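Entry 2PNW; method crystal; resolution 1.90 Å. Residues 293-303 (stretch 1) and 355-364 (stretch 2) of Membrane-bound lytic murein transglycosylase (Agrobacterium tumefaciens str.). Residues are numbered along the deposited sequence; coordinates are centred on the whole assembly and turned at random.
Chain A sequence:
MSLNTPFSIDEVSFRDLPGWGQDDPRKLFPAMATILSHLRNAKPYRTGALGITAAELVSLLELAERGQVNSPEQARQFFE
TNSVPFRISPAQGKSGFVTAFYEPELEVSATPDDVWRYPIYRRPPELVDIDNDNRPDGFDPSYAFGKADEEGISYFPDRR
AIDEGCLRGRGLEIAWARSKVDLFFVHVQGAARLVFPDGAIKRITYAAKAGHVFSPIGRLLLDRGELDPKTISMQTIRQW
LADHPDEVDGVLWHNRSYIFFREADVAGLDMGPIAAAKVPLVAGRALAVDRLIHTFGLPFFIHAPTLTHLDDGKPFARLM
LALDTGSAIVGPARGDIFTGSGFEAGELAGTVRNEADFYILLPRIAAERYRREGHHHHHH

Stretch 1, residues 293-303: IHTFGLPFFIH
Stretch 2, residues 355-364: EADFYILLPR

How does the chain lead into the sheet? His 294 (chi1 m) sets ND1 4.2 Å from CD1 of Ile 360. A type II turn from Thr 295 to Leu 298 follows, with Gly 297 at phi/psi 95/-13, where a CB would jam against the preceding carbonyl. Leu 298 (m, t) packs CD1 3.9 Å from Ile 360 CD1 and CD2 3.8 Å from Pro 363 CD, apolar contacts between buried side chains, carbon against carbon.

How does the pairing begin? Strand 299-303 runs antiparallel to strand 355-363, at 158°, with Phe 300 opposite Ile 360 and His 303 opposite Asp 357. Leu 361 N donates a hydrogen bond to Pro 299 O (2.9 Å). Ile 360 (t, t) lays CG1 over the Phe 300 ring, 4.1 Å from its centroid, a CH-pi contact.

What continues it, as side chains alternate between faces? Phe 301 N hydrogen-bonds Tyr 359 O at 2.7 Å, and Tyr 359 N returns one to Phe 301 O at 3.0 Å. On the face opposite Phe 300, Phe 301 (t) meets Tyr 359 (m) edgewise, Phe 301 CD2 to Tyr 359 CD2 4.1 Å. Back on the Phe 300 face, Ile 302 (m, m) puts CD1 3.5 Å from the Phe 358 ring centroid, also CH-pi.

How does it end? His 303 N hydrogen-bonds Asp 357 O at 3.0 Å, and Asp 357 N bonds His 303 O at 2.8 Å. His 303 (t) leaves ND1 4.2 Å from Asp 357 OD2, too far for a hydrogen bond.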

# COMPACT_ATOMS: atom_id res chain seq x y z
N ILE A 293 -1.94 -10.89 -8.60
CA ILE A 293 -0.98 -11.97 -8.71
C ILE A 293 -0.76 -12.68 -7.38
O ILE A 293 -0.66 -13.91 -7.33
CB ILE A 293 0.36 -11.44 -9.26
CG1 ILE A 293 0.21 -10.98 -10.71
CG2 ILE A 293 1.46 -12.54 -9.20
CD1 ILE A 293 1.39 -10.26 -11.22
N HIS A 294 -0.68 -11.91 -6.30
CA HIS A 294 -0.28 -12.48 -5.00
C HIS A 294 -1.40 -12.57 -3.98
O HIS A 294 -2.38 -11.82 -4.05
CB HIS A 294 0.91 -11.70 -4.45
CG HIS A 294 2.16 -11.93 -5.22
ND1 HIS A 294 2.70 -13.18 -5.40
CD2 HIS A 294 2.97 -11.07 -5.89
CE1 HIS A 294 3.80 -13.08 -6.13
NE2 HIS A 294 3.99 -11.81 -6.44
N THR A 295 -1.24 -13.49 -3.03
CA THR A 295 -2.17 -13.60 -1.91
C THR A 295 -1.57 -12.87 -0.71
O THR A 295 -0.39 -13.07 -0.41
CB THR A 295 -2.38 -15.10 -1.54
OG1 THR A 295 -2.82 -15.82 -2.71
CG2 THR A 295 -3.42 -15.25 -0.42
N PHE A 296 -2.36 -12.02 -0.04
CA PHE A 296 -1.90 -11.33 1.17
C PHE A 296 -1.45 -12.29 2.27
O PHE A 296 -1.96 -13.41 2.39
CB PHE A 296 -3.00 -10.42 1.74
CG PHE A 296 -3.37 -9.26 0.84
CD1 PHE A 296 -2.40 -8.56 0.13
CD2 PHE A 296 -4.69 -8.86 0.73
CE1 PHE A 296 -2.75 -7.46 -0.70
CE2 PHE A 296 -5.06 -7.76 -0.10
CZ PHE A 296 -4.08 -7.07 -0.81
N GLY A 297 -0.50 -11.84 3.08
CA GLY A 297 -0.08 -12.58 4.26
C GLY A 297 1.12 -13.48 4.04
O GLY A 297 1.67 -13.99 5.00
N LEU A 298 1.51 -13.71 2.79
CA LEU A 298 2.64 -14.59 2.50
C LEU A 298 3.97 -13.87 2.74
O LEU A 298 4.05 -12.66 2.51
CB LEU A 298 2.57 -15.06 1.05
CG LEU A 298 1.53 -16.15 0.87
CD1 LEU A 298 1.23 -16.31 -0.59
CD2 LEU A 298 2.09 -17.46 1.47
N PRO A 299 4.99 -14.60 3.22
CA PRO A 299 6.31 -13.98 3.40
C PRO A 299 7.06 -13.84 2.08
O PRO A 299 7.01 -14.74 1.23
CB PRO A 299 7.06 -14.97 4.34
CG PRO A 299 6.01 -15.99 4.77
CD PRO A 299 4.99 -16.01 3.66
N PHE A 300 7.75 -12.71 1.93
CA PHE A 300 8.62 -12.46 0.79
C PHE A 300 9.96 -12.03 1.32
O PHE A 300 10.03 -11.11 2.14
CB PHE A 300 8.08 -11.29 -0.07
CG PHE A 300 6.88 -11.64 -0.93
CD1 PHE A 300 7.02 -11.79 -2.32
CD2 PHE A 300 5.61 -11.79 -0.37
CE1 PHE A 300 5.91 -12.10 -3.12
CE2 PHE A 300 4.49 -12.13 -1.16
CZ PHE A 300 4.64 -12.26 -2.54
N PHE A 301 11.04 -12.69 0.86
CA PHE A 301 12.39 -12.20 1.15
C PHE A 301 12.84 -11.29 0.01
O PHE A 301 12.83 -11.70 -1.15
CB PHE A 301 13.38 -13.36 1.35
CG PHE A 301 14.73 -12.91 1.88
CD1 PHE A 301 14.94 -12.72 3.23
CD2 PHE A 301 15.79 -12.68 0.99
CE1 PHE A 301 16.19 -12.27 3.71
CE2 PHE A 301 17.02 -12.25 1.46
CZ PHE A 301 17.23 -12.06 2.81
N ILE A 302 13.20 -10.05 0.35
CA ILE A 302 13.50 -9.04 -0.66
C ILE A 302 14.97 -8.69 -0.54
O ILE A 302 15.44 -8.34 0.55
CB ILE A 302 12.62 -7.77 -0.49
CG1 ILE A 302 11.11 -8.14 -0.52
CG2 ILE A 302 12.99 -6.70 -1.52
CD1 ILE A 302 10.68 -8.82 -1.80
N HIS A 303 15.70 -8.82 -1.65
CA HIS A 303 17.13 -8.51 -1.68
C HIS A 303 17.36 -7.37 -2.68
O HIS A 303 17.19 -7.56 -3.89
CB HIS A 303 17.95 -9.74 -2.08
CG HIS A 303 19.42 -9.49 -2.15
ND1 HIS A 303 20.20 -9.92 -3.21
CD2 HIS A 303 20.26 -8.83 -1.31
CE1 HIS A 303 21.45 -9.55 -3.01
NE2 HIS A 303 21.51 -8.88 -1.87
N GLU A 355 16.30 -1.81 -8.00
CA GLU A 355 16.20 -3.19 -8.45
C GLU A 355 16.22 -4.12 -7.25
O GLU A 355 16.88 -3.83 -6.25
CB GLU A 355 17.38 -3.55 -9.36
CG GLU A 355 17.22 -3.10 -10.78
CD GLU A 355 18.42 -3.51 -11.63
OE1 GLU A 355 18.61 -4.73 -11.85
OE2 GLU A 355 19.17 -2.61 -12.06
N ALA A 356 15.49 -5.22 -7.35
CA ALA A 356 15.40 -6.17 -6.25
C ALA A 356 15.15 -7.58 -6.74
O ALA A 356 14.49 -7.76 -7.75
CB ALA A 356 14.28 -5.75 -5.26
N ASP A 357 15.65 -8.57 -6.01
CA ASP A 357 15.28 -9.96 -6.25
C ASP A 357 14.18 -10.32 -5.24
O ASP A 357 14.35 -10.08 -4.04
CB ASP A 357 16.49 -10.90 -6.07
CG ASP A 357 17.55 -10.76 -7.19
OD1 ASP A 357 17.20 -10.30 -8.31
OD2 ASP A 357 18.73 -11.11 -6.95
N PHE A 358 13.08 -10.89 -5.73
CA PHE A 358 11.95 -11.32 -4.88
C PHE A 358 11.97 -12.84 -4.69
O PHE A 358 12.07 -13.57 -5.66
CB PHE A 358 10.61 -10.96 -5.56
CG PHE A 358 10.17 -9.54 -5.33
CD1 PHE A 358 11.04 -8.47 -5.54
CD2 PHE A 358 8.87 -9.28 -4.91
CE1 PHE A 358 10.63 -7.15 -5.32
CE2 PHE A 358 8.43 -7.96 -4.70
CZ PHE A 358 9.32 -6.90 -4.90
N TYR A 359 11.88 -13.31 -3.44
CA TYR A 359 11.73 -14.75 -3.18
C TYR A 359 10.48 -14.90 -2.32
O TYR A 359 10.37 -14.24 -1.29
CB TYR A 359 12.93 -15.34 -2.43
CG TYR A 359 14.30 -15.08 -3.03
CD1 TYR A 359 14.93 -16.06 -3.81
CD2 TYR A 359 14.97 -13.88 -2.82
CE1 TYR A 359 16.19 -15.84 -4.37
CE2 TYR A 359 16.23 -13.63 -3.38
CZ TYR A 359 16.84 -14.62 -4.15
OH TYR A 359 18.11 -14.40 -4.68
N ILE A 360 9.56 -15.76 -2.71
CA ILE A 360 8.35 -15.99 -1.91
C ILE A 360 8.54 -17.27 -1.09
O ILE A 360 9.16 -18.25 -1.57
CB ILE A 360 7.05 -16.02 -2.81
CG1 ILE A 360 5.78 -16.05 -1.94
CG2 ILE A 360 7.06 -17.19 -3.80
CD1 ILE A 360 4.47 -15.94 -2.78
N LEU A 361 8.04 -17.27 0.14
CA LEU A 361 8.14 -18.47 0.97
C LEU A 361 6.77 -19.13 0.98
O LEU A 361 5.80 -18.55 1.48
CB LEU A 361 8.59 -18.14 2.40
CG LEU A 361 9.92 -17.41 2.66
CD1 LEU A 361 10.27 -17.52 4.15
CD2 LEU A 361 11.06 -17.95 1.83
N LEU A 362 6.68 -20.32 0.40
CA LEU A 362 5.39 -21.03 0.35
C LEU A 362 5.26 -22.00 1.50
O LEU A 362 6.21 -22.72 1.79
CB LEU A 362 5.20 -21.77 -0.98
CG LEU A 362 5.39 -20.98 -2.27
CD1 LEU A 362 4.97 -21.82 -3.46
CD2 LEU A 362 4.56 -19.69 -2.22
N PRO A 363 4.07 -22.05 2.13
CA PRO A 363 3.78 -23.07 3.12
C PRO A 363 4.10 -24.44 2.50
O PRO A 363 3.82 -24.66 1.30
CB PRO A 363 2.26 -22.95 3.31
CG PRO A 363 1.93 -21.53 2.95
CD PRO A 363 2.92 -21.15 1.89
N ARG A 364 4.69 -25.34 3.28
CA ARG A 364 5.28 -26.52 2.65
C ARG A 364 4.30 -27.48 1.98
O ARG A 364 4.65 -28.09 0.97
CB ARG A 364 6.41 -27.16 3.49
CG ARG A 364 6.03 -28.14 4.56
CD ARG A 364 7.26 -28.53 5.42
NE ARG A 364 8.37 -29.06 4.63
CZ ARG A 364 9.48 -28.39 4.30
NH1 ARG A 364 10.42 -28.98 3.57
NH2 ARG A 364 9.65 -27.12 4.67